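Local coordinates for protein UDP-N-acetylenolpyruvoylglucosamine reductase (Listeria monocytogenes, PDB 3TX1) that catalyses the NADPH-dependent reduction of UDP-N-acetylenolpyruvoylglucosamine to UDP-N-acetylmuramate, an FAD-dependent step in building bacterial cell-wall peptidoglycan, at residues 79-84 and 98-103; 136-141 and 213-218. All blocks are in the same frame, centred on the assembly; numbering follows the deposited sequence.

Contact 1. Residues 79-84 and 98-103; sequences IPLTIL and RGVILH. With FAD (flavin-adenine dinucleotide), chain B.
L102 and I83 pack side by side on one face of a parallel strand pair, with L102 CD1 3.8 Å from I83 CD1. The axes of 81-84 and 100-103 come within 4.6 Å at 28°, and four backbone bonds fix the register, from V100 N on P80 O through to L84 N on L102 O. The packed side carries V100 and L102, which continue onto helix 64-76 through C74 and V71, while the backbone of I101 is hydrogen-bonded to V57 and V59, placing 100-103 between 81-84 and 54-60. Beyond the bond to P80 O, the side chains of P80 and R98 are exposed: P80 CB rests 3.7 Å from R98 O, and the poorly ordered R98 side chain leads away to a salt bridge with D56. At the other end H103, its CG swung anti to the backbone N (chi1 -172°), donates from ND1 to L84 O at 2.8 Å; the oxygen lies near the ring plane, yet the nitrogen stands 47° out of the carbonyl plane. FAD O2B donates to I83 O at 2.7 Å, and I83 CG2 lies 3.6 Å from FAD C5A, so I83 offers the adenosine half a carbonyl acceptor for the ribose hydroxyl and a methyl against the adenine.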
loop_
_atom_site.group_PDB
_atom_site.type_symbol
_atom_site.label_atom_id
_atom_site.label_comp_id
_atom_site.label_asym_id
_atom_site.label_seq_id
_atom_site.Cartn_x
_atom_site.Cartn_y
_atom_site.Cartn_z
ATOM N N ILE A 79 -14.690 -17.451 5.892
ATOM C CA ILE A 79 -14.228 -16.375 6.786
ATOM C C ILE A 79 -13.622 -15.249 5.939
ATOM O O ILE A 79 -12.611 -15.481 5.234
ATOM C CB ILE A 79 -13.133 -16.870 7.762
ATOM C CG1 ILE A 79 -13.620 -18.078 8.572
ATOM C CG2 ILE A 79 -12.640 -15.733 8.646
ATOM C CD1 ILE A 79 -12.531 -18.779 9.359
ATOM N N PRO A 80 -14.254 -14.047 5.950
ATOM C CA PRO A 80 -13.683 -12.897 5.224
ATOM C C PRO A 80 -12.195 -12.782 5.512
ATOM O O PRO A 80 -11.772 -12.928 6.659
ATOM C CB PRO A 80 -14.446 -11.688 5.800
ATOM C CG PRO A 80 -15.423 -12.245 6.804
ATOM C CD PRO A 80 -15.574 -13.710 6.509
ATOM N N LEU A 81 -11.398 -12.572 4.475
ATOM C CA LEU A 81 -9.959 -12.496 4.653
ATOM C C LEU A 81 -9.414 -11.174 4.089
ATOM O O LEU A 81 -9.839 -10.725 3.032
ATOM C CB LEU A 81 -9.315 -13.698 3.953
ATOM C CG LEU A 81 -7.826 -13.700 3.523
ATOM C CD1 LEU A 81 -6.863 -14.258 4.569
ATOM C CD2 LEU A 81 -7.765 -14.541 2.258
ATOM N N THR A 82 -8.474 -10.547 4.779
ATOM C CA THR A 82 -7.914 -9.320 4.261
ATOM C C THR A 82 -6.410 -9.443 4.245
ATOM O O THR A 82 -5.816 -10.038 5.149
ATOM C CB THR A 82 -8.232 -8.071 5.126
ATOM O OG1 THR A 82 -9.592 -8.095 5.591
ATOM C CG2 THR A 82 -7.945 -6.764 4.316
ATOM N N ILE A 83 -5.799 -8.846 3.228
ATOM C CA ILE A 83 -4.371 -8.811 3.141
ATOM C C ILE A 83 -3.958 -7.421 3.450
ATOM O O ILE A 83 -4.432 -6.495 2.816
ATOM C CB ILE A 83 -3.895 -9.018 1.717
ATOM C CG1 ILE A 83 -4.639 -10.196 1.138
ATOM C CG2 ILE A 83 -2.380 -9.217 1.715
ATOM C CD1 ILE A 83 -4.484 -11.420 2.009
ATOM N N LEU A 84 -3.064 -7.291 4.414
ATOM C CA LEU A 84 -2.523 -6.009 4.774
ATOM C C LEU A 84 -1.026 -5.942 4.436
ATOM O O LEU A 84 -0.244 -6.766 4.872
ATOM C CB LEU A 84 -2.737 -5.773 6.259
ATOM C CG LEU A 84 -1.972 -4.615 6.895
ATOM C CD1 LEU A 84 -2.638 -3.263 6.621
ATOM C CD2 LEU A 84 -1.873 -4.879 8.392
ATOM N N ARG A 98 -13.270 -7.502 10.360
ATOM C CA ARG A 98 -13.825 -8.850 10.613
ATOM C C ARG A 98 -13.190 -9.913 9.715
ATOM O O ARG A 98 -12.972 -9.688 8.517
ATOM C CB ARG A 98 -15.360 -8.887 10.462
ATOM C CG ARG A 98 -16.167 -7.935 11.348
ATOM C CD ARG A 98 -16.144 -8.262 12.839
ATOM N NE ARG A 98 -14.891 -7.972 13.558
ATOM C CZ ARG A 98 -14.525 -6.766 14.015
ATOM N NH1 ARG A 98 -15.270 -5.692 13.766
ATOM N NH2 ARG A 98 -13.379 -6.618 14.683
ATOM N N GLY A 99 -12.905 -11.068 10.310
ATOM C CA GLY A 99 -12.286 -12.172 9.611
ATOM C C GLY A 99 -10.831 -12.294 10.035
ATOM O O GLY A 99 -10.491 -12.025 11.205
ATOM N N VAL A 100 -9.984 -12.688 9.079
ATOM C CA VAL A 100 -8.564 -12.887 9.288
ATOM C C VAL A 100 -7.810 -11.892 8.418
ATOM O O VAL A 100 -8.121 -11.730 7.237
ATOM C CB VAL A 100 -8.171 -14.310 8.833
ATOM C CG1 VAL A 100 -6.657 -14.526 8.784
ATOM C CG2 VAL A 100 -8.836 -15.351 9.713
ATOM N N ILE A 101 -6.817 -11.239 9.006
ATOM C CA ILE A 101 -5.953 -10.328 8.289
ATOM C C ILE A 101 -4.601 -11.038 8.177
ATOM O O ILE A 101 -4.082 -11.544 9.181
ATOM C CB ILE A 101 -5.799 -8.962 9.025
ATOM C CG1 ILE A 101 -7.072 -8.107 8.923
ATOM C CG2 ILE A 101 -4.645 -8.154 8.454
ATOM C CD1 ILE A 101 -8.265 -8.649 9.695
ATOM N N LEU A 102 -4.062 -11.108 6.954
ATOM C CA LEU A 102 -2.771 -11.717 6.682
ATOM C C LEU A 102 -1.764 -10.652 6.355
ATOM O O LEU A 102 -2.003 -9.819 5.485
ATOM C CB LEU A 102 -2.837 -12.574 5.439
ATOM C CG LEU A 102 -3.063 -14.062 5.331
ATOM C CD1 LEU A 102 -2.863 -14.380 3.860
ATOM C CD2 LEU A 102 -2.015 -14.792 6.136
ATOM N N HIS A 103 -0.621 -10.734 7.010
ATOM C CA HIS A 103 0.436 -9.790 6.840
ATOM C C HIS A 103 1.655 -10.615 6.486
ATOM O O HIS A 103 2.131 -11.465 7.251
ATOM C CB HIS A 103 0.566 -8.973 8.136
ATOM C CG HIS A 103 1.527 -7.805 8.051
ATOM N ND1 HIS A 103 1.391 -6.808 7.152
ATOM C CD2 HIS A 103 2.647 -7.492 8.815
ATOM C CE1 HIS A 103 2.400 -5.926 7.308
ATOM N NE2 HIS A 103 3.167 -6.349 8.325
HETATM P PA FAD B . -1.471 -1.305 1.910
HETATM O O1A FAD B . -1.126 -2.182 3.066
HETATM O O2A FAD B . -1.767 0.148 2.146
HETATM O O5B FAD B . -2.784 -1.871 1.196
HETATM C C5B FAD B . -2.880 -1.445 -0.159
HETATM C C4B FAD B . -3.814 -2.320 -0.968
HETATM O O4B FAD B . -3.105 -3.412 -1.533
HETATM C C3B FAD B . -4.977 -2.931 -0.218
HETATM O O3B FAD B . -6.016 -3.162 -1.202
HETATM C C2B FAD B . -4.372 -4.268 0.208
HETATM O O2B FAD B . -5.271 -5.336 0.564
HETATM C C1B FAD B . -3.639 -4.638 -1.048
HETATM N N9A FAD B . -2.489 -5.465 -0.730
HETATM C C8A FAD B . -1.480 -5.190 0.111
HETATM N N7A FAD B . -0.562 -6.194 0.041
HETATM C C5A FAD B . -0.967 -7.119 -0.857
HETATM C C6A FAD B . -0.518 -8.431 -1.392
HETATM N N6A FAD B . 0.630 -9.047 -0.993
HETATM N N1A FAD B . -1.300 -9.019 -2.322
HETATM C C2A FAD B . -2.428 -8.474 -2.760
HETATM N N3A FAD B . -2.921 -7.320 -2.307
HETATM C C4A FAD B . -2.250 -6.613 -1.371
HETATM N N1 FAD B . 1.566 5.417 -4.296
HETATM C C2 FAD B . 2.003 5.646 -5.559
HETATM O O2 FAD B . 1.588 4.932 -6.487
HETATM N N3 FAD B . 2.898 6.588 -5.886
HETATM C C4 FAD B . 3.429 7.425 -5.005
HETATM O O4 FAD B . 4.234 8.319 -5.354
HETATM C C4X FAD B . 3.002 7.239 -3.611
HETATM N N5 FAD B . 3.490 8.030 -2.661
HETATM C C5X FAD B . 3.132 7.904 -1.374
HETATM C C6 FAD B . 3.703 8.757 -0.443
HETATM C C7 FAD B . 3.387 8.645 0.886
HETATM C C7M FAD B . 4.002 9.589 1.885
HETATM C C8 FAD B . 2.434 7.581 1.274
HETATM C C8M FAD B . 2.030 7.400 2.692
HETATM C C9 FAD B . 1.874 6.738 0.352
HETATM C C9A FAD B . 2.187 6.864 -0.979
HETATM N N10 FAD B . 1.641 5.994 -1.954
HETATM C C10 FAD B . 2.035 6.171 -3.293
HETATM C "C1'" FAD B . 0.662 4.961 -1.568
HETATM C "C2'" FAD B . 1.332 3.650 -1.230
HETATM O "O2'" FAD B . 2.719 3.856 -0.975
HETATM C "C3'" FAD B . 1.228 2.665 -2.379
HETATM O "O3'" FAD B . -0.154 2.560 -2.696
HETATM C "C4'" FAD B . 1.780 1.308 -1.950
HETATM O "O4'" FAD B . 2.179 0.523 -3.082
HETATM C "C5'" FAD B . 0.828 0.545 -1.046
HETATM O "O5'" FAD B . 1.606 -0.371 -0.313
HETATM P P FAD B . 1.122 -1.097 1.005
HETATM O O1P FAD B . 1.975 -2.310 1.100
HETATM O O2P FAD B . 1.191 -0.040 2.053
HETATM O O3P FAD B . -0.383 -1.446 0.756
#

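Contact 2. Residues 136-141 and 213-218; sequences SLSGLE and ALEEKN
S138 pairs with A213 in a short antiparallel bridge at the end of strand 204-214, and S136 packs beside it against E215 and K217. This is a short, weakly bonded strand pairing within the antiparallel sheet of the FAD-binding PCMH-type domain. The evidence is the hydrogen-bonded pair: S138 N reaches A213 O at 2.8 Å and A213 N returns to S138 O at 3.2 Å. Both bonds are nearly straight and lie in their carbonyl planes. S136, which has the most surface buried here, closes helix 125-134 with a Schellman motif, its phi of 62° turning the chain out of the helix and into the strand. Its CB lies 3.4 Å from E215 O, and its OG sits against the aliphatic part of K217, 3.3 Å from CG, where the following helix begins just after the N-cap residue E216. The contact therefore joins the C-terminal end of one helix to the first turn of another. S138 buries the next most surface, and its hydroxyl is anti to the backbone N (chi1 180°), on the side of E215. Within the first segment, E141 OE1 accepts from G139 N at 2.8 Å on its syn side, the donor tilted from the carboxylate plane. On the other segment, E215 extends its chain until OE1 stands 3.0 Å from S138 OG.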
loop_
_atom_site.group_PDB
_atom_site.type_symbol
_atom_site.label_atom_id
_atom_site.label_comp_id
_atom_site.label_asym_id
_atom_site.label_seq_id
_atom_site.Cartn_x
_atom_site.Cartn_y
_atom_site.Cartn_z
ATOM N N SER A 136 23.020 -1.724 -11.060
ATOM C CA SER A 136 23.055 -1.090 -12.330
ATOM C C SER A 136 21.917 -1.674 -13.115
ATOM O O SER A 136 22.062 -2.120 -14.215
ATOM C CB SER A 136 24.372 -1.382 -13.013
ATOM O OG SER A 136 25.422 -0.803 -12.291
ATOM N N LEU A 137 20.753 -1.668 -12.516
ATOM C CA LEU A 137 19.535 -1.953 -13.266
ATOM C C LEU A 137 18.615 -0.739 -13.307
ATOM O O LEU A 137 18.357 -0.109 -12.281
ATOM C CB LEU A 137 18.801 -3.149 -12.658
ATOM C CG LEU A 137 19.178 -4.528 -13.205
ATOM C CD1 LEU A 137 18.578 -5.631 -12.347
ATOM C CD2 LEU A 137 18.736 -4.670 -14.654
ATOM N N SER A 138 18.123 -0.415 -14.498
ATOM C CA SER A 138 17.233 0.724 -14.674
ATOM C C SER A 138 15.799 0.339 -15.004
ATOM O O SER A 138 15.537 -0.661 -15.670
ATOM C CB SER A 138 17.771 1.670 -15.744
ATOM O OG SER A 138 16.884 2.756 -15.899
ATOM N N GLY A 139 14.885 1.167 -14.537
ATOM C CA GLY A 139 13.484 0.962 -14.794
ATOM C C GLY A 139 12.687 1.167 -13.529
ATOM O O GLY A 139 11.477 1.398 -13.614
ATOM N N LEU A 140 13.344 1.041 -12.364
ATOM C CA LEU A 140 12.663 1.245 -11.074
ATOM C C LEU A 140 12.819 2.646 -10.445
ATOM O O LEU A 140 12.121 2.992 -9.489
ATOM C CB LEU A 140 13.068 0.184 -10.037
ATOM C CG LEU A 140 12.379 -1.184 -10.033
ATOM C CD1 LEU A 140 12.892 -1.954 -8.821
ATOM C CD2 LEU A 140 10.845 -1.137 -10.037
ATOM N N GLU A 141 13.712 3.457 -10.987
ATOM C CA GLU A 141 13.984 4.715 -10.356
ATOM C C GLU A 141 12.751 5.351 -9.733
ATOM O O GLU A 141 12.831 5.852 -8.602
ATOM C CB GLU A 141 14.661 5.682 -11.317
ATOM C CG GLU A 141 15.960 5.186 -11.934
ATOM C CD GLU A 141 15.730 4.172 -13.044
ATOM O OE1 GLU A 141 14.606 3.597 -13.117
ATOM O OE2 GLU A 141 16.671 3.968 -13.843
ATOM N N ALA A 213 16.608 -3.097 -17.377
ATOM C CA ALA A 213 17.669 -3.023 -18.367
ATOM C C ALA A 213 19.000 -2.538 -17.748
ATOM O O ALA A 213 19.010 -1.745 -16.799
ATOM C CB ALA A 213 17.244 -2.128 -19.518
ATOM N N LEU A 214 20.124 -3.032 -18.270
ATOM C CA LEU A 214 21.441 -2.568 -17.798
ATOM C C LEU A 214 21.781 -1.146 -18.268
ATOM O O LEU A 214 21.591 -0.795 -19.432
ATOM C CB LEU A 214 22.565 -3.572 -18.084
ATOM C CG LEU A 214 22.651 -4.691 -17.036
ATOM C CD1 LEU A 214 23.454 -5.858 -17.585
ATOM C CD2 LEU A 214 23.202 -4.232 -15.683
ATOM N N GLU A 215 22.255 -0.345 -17.318
ATOM C CA GLU A 215 22.576 1.054 -17.502
ATOM C C GLU A 215 23.490 1.528 -16.368
ATOM O O GLU A 215 23.446 0.994 -15.249
ATOM C CB GLU A 215 21.283 1.876 -17.589
ATOM C CG GLU A 215 21.468 3.357 -17.853
ATOM C CD GLU A 215 20.153 4.114 -17.978
ATOM O OE1 GLU A 215 19.066 3.491 -17.820
ATOM O OE2 GLU A 215 20.214 5.344 -18.226
ATOM N N GLU A 216 24.309 2.535 -16.663
ATOM C CA GLU A 216 25.283 3.039 -15.700
ATOM C C GLU A 216 24.688 3.491 -14.392
ATOM O O GLU A 216 23.578 4.019 -14.355
ATOM C CB GLU A 216 26.146 4.127 -16.323
ATOM C CG GLU A 216 27.087 3.532 -17.350
ATOM C CD GLU A 216 27.719 4.561 -18.256
ATOM O OE1 GLU A 216 27.231 5.719 -18.312
ATOM O OE2 GLU A 216 28.699 4.194 -18.942
ATOM N N LYS A 217 25.419 3.206 -13.318
ATOM C CA LYS A 217 25.062 3.610 -11.956
ATOM C C LYS A 217 24.781 5.115 -11.857
ATOM O O LYS A 217 23.744 5.542 -11.317
ATOM C CB LYS A 217 26.232 3.295 -11.047
ATOM C CG LYS A 217 26.352 1.855 -10.649
ATOM C CD LYS A 217 25.643 1.657 -9.330
ATOM C CE LYS A 217 26.276 2.550 -8.291
ATOM N NZ LYS A 217 26.139 1.892 -6.979
ATOM N N ASN A 218 25.728 5.901 -12.363
ATOM C CA ASN A 218 25.616 7.333 -12.357
ATOM C C ASN A 218 24.277 7.813 -12.885
ATOM O O ASN A 218 23.615 8.631 -12.238
ATOM C CB ASN A 218 26.779 7.983 -13.132
ATOM C CG ASN A 218 28.036 8.178 -12.275
ATOM O OD1 ASN A 218 28.102 7.721 -11.123
ATOM N ND2 ASN A 218 29.046 8.868 -12.838
#

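In the fold
Contacts 1 and 2 both belong to the FAD-binding PCMH-type part of the chain, yet lie on opposite sides of the chain's centre: their centres are 37 Å apart, their nearest atoms about 19 Å apart, and they do not touch. They also belong to different sheets, a mixed four-stranded one for 79-84 with 98-103 and an antiparallel one for 136-141 with 213-218. Contact 1 is partly buried, centred 15 Å from the chain's centre, and supplies a residue of the FAD pocket; G87, S88 and N89, soon after its first segment, also bond the cofactor. Contact 2 is a surface contact, centred 24 Å out. Both lie away from the predicted catalytic residues R194, S244 and E314.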